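Local structure of N-acetylmuramoyl-L-alanine amidase domain-containing protein SAOUHSC_02979 (Staphylococcus aureus, 5T1Q) at residues D161-R164 against T165-K168. The protein probably acts as a secreted amidase on cell-wall peptidoglycan, this chain being its C-terminal portion, with a glucosaminidase-family domain followed by a CHAP domain. Sequence-based numbering, arbitrary orientation.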
loop_
_atom_site.group_PDB
_atom_site.type_symbol
_atom_site.label_atom_id
_atom_site.label_comp_id
_atom_site.label_asym_id
_atom_site.label_seq_id
_atom_site.Cartn_x
_atom_site.Cartn_y
_atom_site.Cartn_z
ATOM N N ASP A 161 18.888 -19.089 -7.674
ATOM C CA ASP A 161 19.364 -20.155 -8.549
ATOM C C ASP A 161 19.220 -19.702 -10.001
ATOM O O ASP A 161 18.144 -19.237 -10.406
ATOM C CB ASP A 161 18.530 -21.412 -8.319
ATOM C CG ASP A 161 18.989 -22.588 -9.153
ATOM O OD1 ASP A 161 20.207 -22.716 -9.415
ATOM O OD2 ASP A 161 18.118 -23.407 -9.522
ATOM N N GLY A 162 20.301 -19.829 -10.771
ATOM C CA GLY A 162 20.316 -19.399 -12.172
ATOM C C GLY A 162 20.540 -17.898 -12.349
ATOM O O GLY A 162 20.552 -17.409 -13.478
ATOM N N ASN A 163 20.699 -17.164 -11.241
ATOM C CA ASN A 163 20.972 -15.725 -11.290
ATOM C C ASN A 163 21.417 -15.234 -9.898
ATOM O O ASN A 163 20.682 -14.508 -9.205
ATOM C CB ASN A 163 19.744 -14.937 -11.791
ATOM C CG ASN A 163 20.079 -13.497 -12.171
ATOM O OD1 ASN A 163 21.238 -13.086 -12.170
ATOM N ND2 ASN A 163 19.057 -12.730 -12.516
ATOM N N ARG A 164 22.623 -15.640 -9.503
ATOM C CA ARG A 164 23.203 -15.281 -8.197
ATOM C C ARG A 164 23.438 -13.787 -7.988
ATOM O O ARG A 164 23.505 -13.318 -6.847
ATOM C CB ARG A 164 24.525 -16.049 -7.968
ATOM C CG ARG A 164 24.352 -17.558 -7.783
ATOM C CD ARG A 164 23.603 -17.812 -6.486
ATOM N NE ARG A 164 22.985 -19.129 -6.373
ATOM C CZ ARG A 164 22.030 -19.433 -5.485
ATOM N NH1 ARG A 164 21.556 -18.514 -4.630
ATOM N NH2 ARG A 164 21.525 -20.656 -5.464
ATOM N N THR A 165 23.548 -13.047 -9.085
ATOM C CA THR A 165 23.780 -11.617 -9.017
ATOM C C THR A 165 22.527 -10.808 -9.385
ATOM O O THR A 165 22.631 -9.638 -9.770
ATOM C CB THR A 165 24.946 -11.228 -9.942
ATOM O OG1 THR A 165 24.617 -11.573 -11.289
ATOM C CG2 THR A 165 26.217 -11.951 -9.521
ATOM N N ILE A 166 21.348 -11.408 -9.231
ATOM C CA ILE A 166 20.101 -10.730 -9.576
ATOM C C ILE A 166 19.934 -9.391 -8.828
ATOM O O ILE A 166 19.388 -8.459 -9.383
ATOM C CB ILE A 166 18.864 -11.644 -9.367
ATOM C CG1 ILE A 166 17.613 -11.009 -10.004
ATOM C CG2 ILE A 166 18.657 -11.967 -7.893
ATOM C CD1 ILE A 166 16.342 -11.831 -9.874
ATOM N N TYR A 167 20.434 -9.304 -7.596
ATOM C CA TYR A 167 20.350 -8.062 -6.810
ATOM C C TYR A 167 21.708 -7.373 -6.636
ATOM O O TYR A 167 21.823 -6.430 -5.850
ATOM C CB TYR A 167 19.708 -8.327 -5.441
ATOM C CG TYR A 167 18.313 -8.899 -5.534
ATOM C CD1 TYR A 167 17.284 -8.172 -6.127
ATOM C CD2 TYR A 167 18.009 -10.155 -5.008
ATOM C CE1 TYR A 167 15.998 -8.685 -6.220
ATOM C CE2 TYR A 167 16.723 -10.677 -5.091
ATOM C CZ TYR A 167 15.719 -9.939 -5.704
ATOM O OH TYR A 167 14.434 -10.446 -5.797
ATOM N N LYS A 168 22.724 -7.828 -7.373
ATOM C CA LYS A 168 24.060 -7.222 -7.297
ATOM C C LYS A 168 24.044 -5.710 -7.610
ATOM O O LYS A 168 24.739 -4.956 -6.945
ATOM C CB LYS A 168 25.079 -7.971 -8.179
ATOM C CG LYS A 168 26.499 -7.419 -8.086
ATOM C CD LYS A 168 27.518 -8.255 -8.852
ATOM C CE LYS A 168 28.894 -7.616 -8.762
ATOM N NZ LYS A 168 29.973 -8.422 -9.381
HETATM O O HOH W 1 22.014 -11.135 -5.647
#
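The carboxamide of N163 lies against the flank of I166, the two side chains crossing at about a right angle, with ND2 doing most of the touching: it stands 3.3 Å from CB and 3.4 Å from CG1 of I166. CG of N163 points anti to its own backbone N (chi1 -166°), which carries the amide alongside the turn to the isoleucine. Asparagine is common at the first position of a turn, and its short amide can lie along I166, whose branched chain offers CB and CG1 to that amide and CG2 to the Y167 ring. The guanidinium of R164 and the ring of Y167 meet close neighbours in sequence. D161 N sits over one face of the R164 guanidinium, offset toward its rim, and CG2 of I166 lies above one face of the Y167 ring, likewise near the rim.

Two overlapping type I beta turns, N163 to I166 and T165 to K168, shape this surface loop between helices 145-158 and 178-185 of the glucosaminidase-family region. In the first turn I166 N donates to N163 O (3.2 Å); in the second, K168 N bonds T165 O at 3.0 Å. A water joins the two turns, donating to R164 O (2.9 Å) and accepting from Y167 N.

G162, lacking CB, readily takes its positive phi of 81°. Y167 is buried: its side chain packs on L155 and I156 of helix 145-158, and its hydroxyl is hydrogen-bonded to T188 O, which satisfies the side chain's one polar atom. The long charged chain of R164 can stay exposed while its bend at chi2 (-66°) brings the guanidinium back toward the D161 backbone, NH1 making a weak hydrogen bond to N158 O.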